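Long-range contacts in UDP-N-Acetylenolpyruvylglucosamine Reductase (Thermus caldophilus, PDB 2GQT), which reduces enolpyruvyl-UDP-N-acetylglucosamine to UDP-N-acetylmuramate in peptidoglycan biosynthesis, binding FAD as its cofactor and probably using NADPH as reductant: residues V28-L34 with G67-T71; A127-V133 with V162-K168; V223-I228 with D246-L250. One frame throughout, in Å; residues are numbered along the deposited sequence.

Contact 1 of 3, residues V28-L34 with G67-T71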
loop_
_atom_site.group_PDB
_atom_site.type_symbol
_atom_site.label_atom_id
_atom_site.label_comp_id
_atom_site.label_asym_id
_atom_site.label_seq_id
_atom_site.Cartn_x
_atom_site.Cartn_y
_atom_site.Cartn_z
ATOM N N VAL A 28 10.059 -1.604 -14.958
ATOM C CA VAL A 28 10.944 -2.764 -15.083
ATOM C C VAL A 28 10.123 -4.016 -15.376
ATOM O O VAL A 28 9.160 -4.288 -14.669
ATOM C CB VAL A 28 11.737 -2.968 -13.751
ATOM C CG1 VAL A 28 12.397 -4.339 -13.701
ATOM C CG2 VAL A 28 12.773 -1.858 -13.570
ATOM N N GLU A 29 10.519 -4.784 -16.391
ATOM C CA GLU A 29 9.794 -5.999 -16.766
ATOM C C GLU A 29 10.572 -7.296 -16.572
ATOM O O GLU A 29 9.991 -8.380 -16.638
ATOM C CB GLU A 29 9.341 -5.912 -18.221
ATOM C CG GLU A 29 8.276 -4.860 -18.470
ATOM C CD GLU A 29 7.731 -4.906 -19.884
ATOM O OE1 GLU A 29 8.391 -5.491 -20.768
ATOM O OE2 GLU A 29 6.641 -4.346 -20.112
ATOM N N THR A 30 11.876 -7.187 -16.338
ATOM C CA THR A 30 12.747 -8.359 -16.271
ATOM C C THR A 30 13.771 -8.219 -15.154
ATOM O O THR A 30 14.027 -7.121 -14.657
ATOM C CB THR A 30 13.532 -8.580 -17.588
ATOM O OG1 THR A 30 14.496 -7.535 -17.747
ATOM C CG2 THR A 30 12.601 -8.606 -18.800
ATOM N N ARG A 31 14.385 -9.338 -14.788
ATOM C CA ARG A 31 15.417 -9.324 -13.756
ATOM C C ARG A 31 16.599 -8.454 -14.183
ATOM O O ARG A 31 17.142 -7.698 -13.377
ATOM C CB ARG A 31 15.875 -10.742 -13.411
ATOM C CG ARG A 31 14.767 -11.661 -12.891
ATOM C CD ARG A 31 15.341 -12.872 -12.172
ATOM N NE ARG A 31 16.667 -13.213 -12.682
ATOM C CZ ARG A 31 17.547 -13.992 -12.063
ATOM N NH1 ARG A 31 17.264 -14.545 -10.889
ATOM N NH2 ARG A 31 18.723 -14.216 -12.628
ATOM N N GLU A 32 16.973 -8.539 -15.461
ATOM C CA GLU A 32 18.063 -7.717 -15.996
ATOM C C GLU A 32 17.736 -6.224 -16.000
ATOM O O GLU A 32 18.595 -5.395 -15.702
ATOM C CB GLU A 32 18.488 -8.193 -17.394
ATOM C CG GLU A 32 19.266 -9.506 -17.392
ATOM C CD GLU A 32 20.487 -9.460 -16.483
ATOM O OE1 GLU A 32 21.292 -8.509 -16.598
ATOM O OE2 GLU A 32 20.635 -10.374 -15.645
ATOM N N GLU A 33 16.489 -5.886 -16.319
ATOM C CA GLU A 33 16.046 -4.499 -16.266
ATOM C C GLU A 33 16.055 -3.979 -14.824
ATOM O O GLU A 33 16.440 -2.841 -14.583
ATOM C CB GLU A 33 14.667 -4.335 -16.917
ATOM C CG GLU A 33 14.701 -4.414 -18.456
ATOM C CD GLU A 33 13.322 -4.383 -19.099
ATOM O OE1 GLU A 33 13.225 -4.566 -20.335
ATOM O OE2 GLU A 33 12.325 -4.179 -18.382
ATOM N N LEU A 34 15.660 -4.823 -13.870
ATOM C CA LEU A 34 15.733 -4.453 -12.445
ATOM C C LEU A 34 17.171 -4.185 -11.992
ATOM O O LEU A 34 17.425 -3.208 -11.286
ATOM C CB LEU A 34 15.087 -5.515 -11.553
ATOM C CG LEU A 34 14.962 -5.119 -10.075
ATOM C CD1 LEU A 34 14.169 -3.822 -9.902
ATOM C CD2 LEU A 34 14.342 -6.239 -9.276
ATOM N N GLY A 67 5.735 -6.545 -16.199
ATOM C CA GLY A 67 6.239 -7.709 -16.933
ATOM C C GLY A 67 6.201 -8.973 -16.096
ATOM O O GLY A 67 5.164 -9.332 -15.549
ATOM N N GLU A 68 7.342 -9.643 -15.970
ATOM C CA GLU A 68 7.400 -10.897 -15.223
ATOM C C GLU A 68 7.008 -10.717 -13.752
ATOM O O GLU A 68 6.570 -11.669 -13.093
ATOM C CB GLU A 68 8.786 -11.530 -15.329
ATOM C CG GLU A 68 9.866 -10.842 -14.511
ATOM C CD GLU A 68 11.166 -11.611 -14.508
ATOM O OE1 GLU A 68 11.824 -11.655 -15.564
ATOM O OE2 GLU A 68 11.538 -12.151 -13.446
ATOM N N PHE A 69 7.131 -9.488 -13.249
ATOM C CA PHE A 69 6.793 -9.199 -11.852
ATOM C C PHE A 69 5.290 -9.047 -11.616
ATOM O O PHE A 69 4.870 -8.885 -10.480
ATOM C CB PHE A 69 7.568 -7.977 -11.352
ATOM C CG PHE A 69 9.057 -8.115 -11.499
ATOM C CD1 PHE A 69 9.731 -7.397 -12.475
ATOM C CD2 PHE A 69 9.776 -8.986 -10.690
ATOM C CE1 PHE A 69 11.110 -7.527 -12.633
ATOM C CE2 PHE A 69 11.155 -9.124 -10.842
ATOM C CZ PHE A 69 11.815 -8.400 -11.821
ATOM N N GLN A 70 4.485 -9.104 -12.686
ATOM C CA GLN A 70 3.020 -9.022 -12.593
ATOM C C GLN A 70 2.343 -10.365 -12.915
ATOM O O GLN A 70 1.111 -10.481 -12.928
ATOM C CB GLN A 70 2.484 -7.946 -13.545
ATOM C CG GLN A 70 2.458 -6.517 -13.052
ATOM C CD GLN A 70 1.888 -5.588 -14.111
ATOM O OE1 GLN A 70 0.859 -4.940 -13.910
ATOM N NE2 GLN A 70 2.537 -5.556 -15.266
ATOM N N THR A 71 3.128 -11.385 -13.201
ATOM C CA THR A 71 2.535 -12.692 -13.411
ATOM C C THR A 71 2.480 -13.463 -12.089
ATOM O O THR A 71 3.247 -13.181 -11.153
ATOM C CB THR A 71 3.264 -13.496 -14.487
ATOM O OG1 THR A 71 4.584 -13.759 -14.044
ATOM C CG2 THR A 71 3.338 -12.721 -15.795
#
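Glu-29 and Gly-67 meet where the turn between strand 22-28 and helix 31-37 touches the loop that follows strand 61-65, with Glu-29 CA and Gly-67 CA 3.9 Å apart. One backbone bond joins the segments: Glu-68 N donates to Glu-29 O at 3.0 Å, nearly straight (161°). Glycine suits position 67 because its phi is positive and a side chain would run into CB of Glu-29. Thr-30 caps the helix, its OG1 accepting from Glu-33 N, while Glu-33 OE2 reaches back to Glu-29 N at 2.8 Å; these two side-chain bonds brace the turn before the helix.

The Phe-69 ring packs against this turn. Thr-30 O lies at the ring edge, 3.6 Å from CE1; Val-28 CG1 comes obliquely to the same CE1 at 3.6 Å, and Leu-34 CD2 approaches CZ. Glu-68 lies over one ring face, since its CG sits between the backbone N and the carbonyl carbon (chi1 74°). Beyond the ring its carboxylate runs past Arg-31, OE2 touching CG at 3.3 Å, but its salt bridge is with Arg-164 of strand 161-171. With alanine in place of Glu-68 the methylene over the ring is gone, which would probably leave that face of Phe-69 less covered and Arg-164 without this carboxylate. The arrangement belongs to the beta-alpha-beta crossover of the FAD-binding domain, in which helix 31-37 leads from strand 22-28 to strand 42-44 and the parallel strand 61-65 lies between them.

Contact 2 of 3, residues A127-V133 with V162-K168. With FAD (flavin-adenine dinucleotide), chain C.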
loop_
_atom_site.group_PDB
_atom_site.type_symbol
_atom_site.label_atom_id
_atom_site.label_comp_id
_atom_site.label_asym_id
_atom_site.label_seq_id
_atom_site.Cartn_x
_atom_site.Cartn_y
_atom_site.Cartn_z
ATOM N N ALA A 127 -0.062 -14.638 5.446
ATOM C CA ALA A 127 -0.346 -15.295 4.168
ATOM C C ALA A 127 0.897 -15.598 3.346
ATOM O O ALA A 127 0.793 -15.959 2.177
ATOM C CB ALA A 127 -1.330 -14.457 3.340
ATOM N N LEU A 128 2.073 -15.461 3.958
ATOM C CA LEU A 128 3.328 -15.660 3.245
ATOM C C LEU A 128 4.015 -16.958 3.619
ATOM O O LEU A 128 4.074 -17.308 4.802
ATOM C CB LEU A 128 4.286 -14.490 3.515
ATOM C CG LEU A 128 3.863 -13.112 2.980
ATOM C CD1 LEU A 128 4.813 -12.044 3.486
ATOM C CD2 LEU A 128 3.780 -13.099 1.451
ATOM N N GLU A 129 4.541 -17.655 2.613
ATOM C CA GLU A 129 5.451 -18.791 2.815
ATOM C C GLU A 129 6.902 -18.437 2.507
ATOM O O GLU A 129 7.818 -18.935 3.169
ATOM C CB GLU A 129 5.048 -19.982 1.941
ATOM C CG GLU A 129 3.844 -20.752 2.449
ATOM C CD GLU A 129 3.439 -21.918 1.555
ATOM O OE1 GLU A 129 2.620 -22.731 2.022
ATOM O OE2 GLU A 129 3.912 -22.013 0.400
ATOM N N ALA A 130 7.112 -17.596 1.498
ATOM C CA ALA A 130 8.444 -17.182 1.089
ATOM C C ALA A 130 8.362 -15.845 0.388
ATOM O O ALA A 130 7.327 -15.504 -0.195
ATOM C CB ALA A 130 9.087 -18.217 0.178
ATOM N N VAL A 131 9.458 -15.097 0.433
ATOM C CA VAL A 131 9.539 -13.775 -0.174
ATOM C C VAL A 131 10.891 -13.630 -0.859
ATOM O O VAL A 131 11.943 -13.783 -0.214
ATOM C CB VAL A 131 9.393 -12.653 0.880
ATOM C CG1 VAL A 131 9.440 -11.280 0.218
ATOM C CG2 VAL A 131 8.098 -12.817 1.680
ATOM N N GLU A 132 10.870 -13.324 -2.153
ATOM C CA GLU A 132 12.093 -12.996 -2.877
ATOM C C GLU A 132 12.323 -11.496 -2.754
ATOM O O GLU A 132 11.414 -10.699 -3.014
ATOM C CB GLU A 132 12.003 -13.406 -4.344
ATOM C CG GLU A 132 13.303 -13.223 -5.102
ATOM C CD GLU A 132 13.167 -13.582 -6.563
ATOM O OE1 GLU A 132 13.678 -14.646 -6.976
ATOM O OE2 GLU A 132 12.544 -12.799 -7.295
ATOM N N VAL A 133 13.530 -11.120 -2.331
ATOM C CA VAL A 133 13.908 -9.718 -2.177
ATOM C C VAL A 133 15.202 -9.471 -2.953
ATOM O O VAL A 133 16.170 -10.227 -2.818
ATOM C CB VAL A 133 14.120 -9.330 -0.692
ATOM C CG1 VAL A 133 14.481 -7.854 -0.558
ATOM C CG2 VAL A 133 12.891 -9.642 0.140
ATOM N N VAL A 162 10.939 -6.125 -2.860
ATOM C CA VAL A 162 10.189 -7.376 -2.931
ATOM C C VAL A 162 9.820 -7.618 -4.393
ATOM O O VAL A 162 9.236 -6.747 -5.036
ATOM C CB VAL A 162 8.928 -7.310 -2.065
ATOM C CG1 VAL A 162 8.111 -8.600 -2.183
ATOM C CG2 VAL A 162 9.301 -7.017 -0.610
ATOM N N THR A 163 10.201 -8.777 -4.917
ATOM C CA THR A 163 10.003 -9.066 -6.336
ATOM C C THR A 163 8.971 -10.163 -6.596
ATOM O O THR A 163 8.343 -10.172 -7.659
ATOM C CB THR A 163 11.327 -9.454 -7.009
ATOM O OG1 THR A 163 11.986 -10.444 -6.210
ATOM C CG2 THR A 163 12.220 -8.238 -7.129
ATOM N N ARG A 164 8.773 -11.045 -5.618
ATOM C CA ARG A 164 7.964 -12.246 -5.802
ATOM C C ARG A 164 7.689 -12.862 -4.438
ATOM O O ARG A 164 8.536 -12.772 -3.558
ATOM C CB ARG A 164 8.831 -13.246 -6.576
ATOM C CG ARG A 164 8.205 -14.071 -7.633
ATOM C CD ARG A 164 9.357 -14.607 -8.472
ATOM N NE ARG A 164 9.309 -13.984 -9.780
ATOM C CZ ARG A 164 10.241 -13.224 -10.348
ATOM N NH1 ARG A 164 11.407 -12.959 -9.769
ATOM N NH2 ARG A 164 9.995 -12.743 -11.553
ATOM N N VAL A 165 6.543 -13.513 -4.271
ATOM C CA VAL A 165 6.232 -14.220 -3.031
ATOM C C VAL A 165 5.618 -15.590 -3.311
ATOM O O VAL A 165 5.116 -15.842 -4.412
ATOM C CB VAL A 165 5.271 -13.413 -2.105
ATOM C CG1 VAL A 165 5.807 -12.019 -1.818
ATOM C CG2 VAL A 165 3.856 -13.346 -2.677
ATOM N N ARG A 166 5.636 -16.445 -2.295
ATOM C CA ARG A 166 4.823 -17.645 -2.257
ATOM C C ARG A 166 3.815 -17.429 -1.156
ATOM O O ARG A 166 4.166 -16.977 -0.071
ATOM C CB ARG A 166 5.659 -18.885 -1.952
ATOM C CG ARG A 166 6.762 -19.177 -2.945
ATOM C CD ARG A 166 7.343 -20.539 -2.669
ATOM N NE ARG A 166 6.290 -21.541 -2.804
ATOM C CZ ARG A 166 6.098 -22.312 -3.878
ATOM N NH1 ARG A 166 6.942 -22.255 -4.896
ATOM N NH2 ARG A 166 5.081 -23.166 -3.908
ATOM N N LEU A 167 2.565 -17.769 -1.439
ATOM C CA LEU A 167 1.472 -17.571 -0.504
ATOM C C LEU A 167 1.184 -18.828 0.305
ATOM O O LEU A 167 1.408 -19.954 -0.163
ATOM C CB LEU A 167 0.213 -17.109 -1.250
ATOM C CG LEU A 167 0.316 -15.809 -2.051
ATOM C CD1 LEU A 167 -0.962 -15.584 -2.851
ATOM C CD2 LEU A 167 0.589 -14.602 -1.169
ATOM N N LYS A 168 0.670 -18.622 1.512
ATOM C CA LYS A 168 0.264 -19.703 2.394
ATOM C C LYS A 168 -1.256 -19.791 2.346
ATOM O O LYS A 168 -1.951 -18.970 2.947
ATOM C CB LYS A 168 0.747 -19.414 3.819
ATOM C CG LYS A 168 0.464 -20.524 4.810
ATOM C CD LYS A 168 0.847 -20.099 6.217
ATOM C CE LYS A 168 0.485 -21.159 7.237
ATOM N NZ LYS A 168 0.899 -20.743 8.602
HETATM P PA FAD C . 2.805 2.207 -2.066
HETATM O O1A FAD C . 1.883 3.163 -1.431
HETATM O O2A FAD C . 3.113 2.316 -3.510
HETATM O O5B FAD C . 4.191 2.166 -1.295
HETATM C C5B FAD C . 4.197 2.049 0.133
HETATM C C4B FAD C . 5.582 1.675 0.613
HETATM O O4B FAD C . 5.902 0.361 0.112
HETATM C C3B FAD C . 6.696 2.608 0.119
HETATM O O3B FAD C . 7.713 2.640 1.122
HETATM C C2B FAD C . 7.200 1.883 -1.122
HETATM O O2B FAD C . 8.550 2.225 -1.436
HETATM C C1B FAD C . 7.127 0.443 -0.659
HETATM N N9A FAD C . 7.050 -0.568 -1.734
HETATM C C8A FAD C . 6.098 -0.672 -2.675
HETATM N N7A FAD C . 6.364 -1.729 -3.446
HETATM C C5A FAD C . 7.472 -2.316 -2.978
HETATM C C6A FAD C . 8.244 -3.420 -3.359
HETATM N N6A FAD C . 7.923 -4.208 -4.393
HETATM N N1A FAD C . 9.342 -3.714 -2.635
HETATM C C2A FAD C . 9.708 -2.958 -1.589
HETATM N N3A FAD C . 9.020 -1.890 -1.194
HETATM C C4A FAD C . 7.912 -1.566 -1.889
HETATM N N1 FAD C . -3.454 -0.603 4.810
HETATM C C2 FAD C . -3.633 -1.621 5.722
HETATM O O2 FAD C . -2.667 -2.095 6.303
HETATM N N3 FAD C . -4.915 -2.086 6.001
HETATM C C4 FAD C . -6.035 -1.569 5.362
HETATM O O4 FAD C . -7.156 -2.015 5.627
HETATM C C4X FAD C . -5.842 -0.548 4.433
HETATM N N5 FAD C . -6.938 0.008 3.776
HETATM C C5X FAD C . -6.727 0.987 2.797
HETATM C C6 FAD C . -7.824 1.488 2.096
HETATM C C7 FAD C . -7.653 2.453 1.107
HETATM C C7M FAD C . -8.873 2.979 0.341
HETATM C C8 FAD C . -6.365 2.923 0.828
HETATM C C8M FAD C . -6.156 3.990 -0.255
HETATM C C9 FAD C . -5.272 2.428 1.535
HETATM C C9A FAD C . -5.437 1.458 2.524
HETATM N N10 FAD C . -4.343 0.950 3.244
HETATM C C10 FAD C . -4.555 -0.072 4.167
HETATM C "C1'" FAD C . -2.966 1.484 3.071
HETATM C "C2'" FAD C . -2.221 0.819 1.902
HETATM O "O2'" FAD C . -3.148 0.190 0.995
HETATM C "C3'" FAD C . -1.217 -0.235 2.373
HETATM O "O3'" FAD C . -0.215 0.383 3.192
HETATM C "C4'" FAD C . -0.571 -0.973 1.192
HETATM O "O4'" FAD C . 0.181 -2.082 1.686
HETATM C "C5'" FAD C . 0.339 -0.088 0.345
HETATM O "O5'" FAD C . 0.694 -0.848 -0.811
HETATM P P FAD C . 1.000 -0.094 -2.184
HETATM O O1P FAD C . 1.378 -1.138 -3.157
HETATM O O2P FAD C . -0.066 0.870 -2.529
HETATM O O3P FAD C . 2.335 0.685 -1.749
HETATM O O HOH W 1 2.974 -21.673 -2.285
HETATM O O HOH W 2 6.395 -22.707 -0.418
HETATM O O HOH W 3 3.270 -24.259 -1.124
#
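Two residues, Glu-129 and Ala-130, stand opposite the single Arg-166, a classic beta bulge in the antiparallel sheet that meets the FAD adenine through Val-162. Arg-166 O takes a bond from Glu-129 N (2.8 Å) and a weak one from Ala-130 N, and Arg-166 N returns one to Ala-130 O. Beyond the bulge, strands 130-133 and 162-167 run antiparallel, their axes approaching to 4.7 Å.

Beta-branched Val-131, Val-133, Val-162 and Val-165 share one apolar face, where Val-131 CG1 meets Val-162 CG1 at 3.8 Å. Leu-128 CD2 packs on Val-165 CB, and helix 109-114 on Leu-128, Val-162 and Val-165.

On the other face Glu-132 has CG anti to the backbone N (chi1 -174°), which runs its chain out beside Arg-164. Its OE2 serves two donors: Thr-163 OG1 at the anti lone pair (2.7 Å) and Arg-164 NH1 at the syn one (2.7 Å), in a salt bridge whose carboxylate and guanidinium planes stand 88° apart. Glu-129 OE2 is 4.0 Å from Arg-166 NE, beyond a salt bridge; waters donate to this OE2 and take only weak bonds from Arg-166, which also makes a cation-pi contact with Trp-77.

Val-162 N donates to FAD N1A (2.9 Å) and its O accepts from N6A. That pattern reads the Watson-Crick edge of adenine, while the doubly gripped Glu-132 oxygen is likely to keep Thr-163 and Arg-164 fixed in rotation.

Contact 3 of 3, residues V223-I228 with D246-L250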
loop_
_atom_site.group_PDB
_atom_site.type_symbol
_atom_site.label_atom_id
_atom_site.label_comp_id
_atom_site.label_asym_id
_atom_site.label_seq_id
_atom_site.Cartn_x
_atom_site.Cartn_y
_atom_site.Cartn_z
ATOM N N VAL A 223 -8.863 22.397 3.784
ATOM C CA VAL A 223 -7.798 23.293 3.323
ATOM C C VAL A 223 -7.721 23.123 1.807
ATOM O O VAL A 223 -7.301 22.075 1.311
ATOM C CB VAL A 223 -6.427 22.990 3.988
ATOM C CG1 VAL A 223 -5.352 23.947 3.460
ATOM C CG2 VAL A 223 -6.528 23.078 5.516
ATOM N N GLY A 224 -8.152 24.143 1.072
ATOM C CA GLY A 224 -8.210 24.070 -0.386
ATOM C C GLY A 224 -9.158 22.972 -0.832
ATOM O O GLY A 224 -10.345 23.015 -0.525
ATOM N N ASP A 225 -8.629 21.976 -1.540
ATOM C CA ASP A 225 -9.414 20.808 -1.959
ATOM C C ASP A 225 -9.166 19.555 -1.091
ATOM O O ASP A 225 -9.664 18.472 -1.405
ATOM C CB ASP A 225 -9.167 20.491 -3.443
ATOM C CG ASP A 225 -10.023 21.332 -4.395
ATOM O OD1 ASP A 225 -10.840 22.166 -3.939
ATOM O OD2 ASP A 225 -9.871 21.150 -5.622
ATOM N N ALA A 226 -8.385 19.699 -0.021
ATOM C CA ALA A 226 -8.175 18.625 0.950
ATOM C C ALA A 226 -9.212 18.750 2.065
ATOM O O ALA A 226 -9.427 19.843 2.591
ATOM C CB ALA A 226 -6.768 18.691 1.516
ATOM N N MET A 227 -9.875 17.654 2.411
ATOM C CA MET A 227 -10.898 17.719 3.450
ATOM C C MET A 227 -10.888 16.465 4.298
ATOM O O MET A 227 -10.677 15.377 3.774
ATOM C CB MET A 227 -12.289 17.919 2.830
ATOM C CG MET A 227 -13.380 18.188 3.859
ATOM S SD MET A 227 -15.010 18.422 3.162
ATOM C CE MET A 227 -15.370 16.754 2.654
ATOM N N ILE A 228 -11.099 16.609 5.606
ATOM C CA ILE A 228 -11.373 15.458 6.456
ATOM C C ILE A 228 -12.756 14.928 6.076
ATOM O O ILE A 228 -13.757 15.659 6.152
ATOM C CB ILE A 228 -11.295 15.803 7.954
ATOM C CG1 ILE A 228 -9.900 16.338 8.296
ATOM C CG2 ILE A 228 -11.620 14.575 8.792
ATOM C CD1 ILE A 228 -9.692 16.734 9.749
ATOM N N ASP A 246 -1.705 21.376 0.954
ATOM C CA ASP A 246 -3.023 21.461 1.585
ATOM C C ASP A 246 -3.273 20.273 2.497
ATOM O O ASP A 246 -3.784 20.432 3.603
ATOM C CB ASP A 246 -4.127 21.490 0.534
ATOM C CG ASP A 246 -3.958 22.604 -0.459
ATOM O OD1 ASP A 246 -3.717 23.746 -0.020
ATOM O OD2 ASP A 246 -4.080 22.335 -1.677
ATOM N N VAL A 247 -2.926 19.083 2.016
ATOM C CA VAL A 247 -3.040 17.870 2.816
ATOM C C VAL A 247 -2.188 17.991 4.087
ATOM O O VAL A 247 -2.677 17.699 5.181
ATOM C CB VAL A 247 -2.643 16.619 2.005
ATOM C CG1 VAL A 247 -2.678 15.389 2.897
ATOM C CG2 VAL A 247 -3.562 16.454 0.802
ATOM N N LEU A 248 -0.931 18.422 3.952
ATOM C CA LEU A 248 -0.045 18.583 5.122
ATOM C C LEU A 248 -0.580 19.604 6.118
ATOM O O LEU A 248 -0.489 19.405 7.325
ATOM C CB LEU A 248 1.377 18.976 4.713
ATOM C CG LEU A 248 2.291 17.914 4.089
ATOM C CD1 LEU A 248 3.547 18.592 3.574
ATOM C CD2 LEU A 248 2.642 16.786 5.061
ATOM N N GLU A 249 -1.146 20.689 5.607
ATOM C CA GLU A 249 -1.748 21.687 6.485
ATOM C C GLU A 249 -2.901 21.093 7.291
ATOM O O GLU A 249 -3.013 21.326 8.493
ATOM C CB GLU A 249 -2.223 22.889 5.685
ATOM C CG GLU A 249 -2.629 24.056 6.565
ATOM C CD GLU A 249 -2.918 25.314 5.785
ATOM O OE1 GLU A 249 -3.757 26.115 6.246
ATOM O OE2 GLU A 249 -2.314 25.503 4.709
ATOM N N LEU A 250 -3.749 20.311 6.635
ATOM C CA LEU A 250 -4.833 19.637 7.323
ATOM C C LEU A 250 -4.327 18.645 8.372
ATOM O O LEU A 250 -4.883 18.562 9.470
ATOM C CB LEU A 250 -5.722 18.942 6.307
ATOM C CG LEU A 250 -7.036 18.365 6.797
ATOM C CD1 LEU A 250 -7.884 19.413 7.529
ATOM C CD2 LEU A 250 -7.782 17.778 5.616
HETATM O O HOH W 4 -6.256 22.433 -2.814
#
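Leu-250 leans from its helix onto strand 226-228 in the C-terminal domain of this MurB-family enzyme, and its two methyl branches divide the work. CD2 presses on the strand backbone, 3.5 Å from Ile-228 N and 3.6 Å from Met-227 C. CD1 meets the Ile-228 side chain, which the leucine crosses obliquely; CG1 of that isoleucine also lies 3.7 Å from Leu-250 CD2. Leucine suits this place because its branched end can pack on backbone and on Ile-228 at once, with CG placed anti to the backbone N (chi1 -170°).

Ala-226 fills the next position with its CB alone, directed at the helix and 3.9 Å from Val-247 N. Its small size is consistent with the close axis approach of 8.0 Å between strand 226-228 and helix 246-250, whose directions differ by 29°. Val-223 faces the helix too, and the extended chain of Glu-249 crosses it at about a right angle: CG1 packs on the carboxylate carbon CD at 3.6 Å, and CG2 lies by Leu-250.

Val-223 to Ala-226 form a type II' turn, with Gly-224 supplying the positive phi of its second position. Asp-246 packs against this turn, CB lying 3.3 Å from Val-223 O.

No direct hydrogen bond joins the two segments. Asp-246 OD2 takes two donors, Arg-243 N, just before helix 244-257, and a water that itself accepts from Asp-225 N. The polar link between helix and turn thus runs through water, and largely apolar packing carries the direct contact.

In the fold
From the N terminus, contact 1 closes first, bringing the start of helix 31-37 to the loop after strand 61-65 and enclosing strands 42-44, 51-53 and 61-65. Contact 2 then closes a shorter loop holding strand 138-142, and contact 3 another holding strand 236-238. The three follow in series; none nests or crosses. Contacts 1 and 2 nevertheless meet in space: Glu-68 forms a salt bridge with Arg-164, and Leu-34 and Phe-69 pack on Thr-163, tying the mixed sheet to the antiparallel sheet of the FAD-binding part. Contact 3, its centre about 37 Å from both, joins hairpin and helix in the C-terminal domain, on the opposite side of the chain's centre.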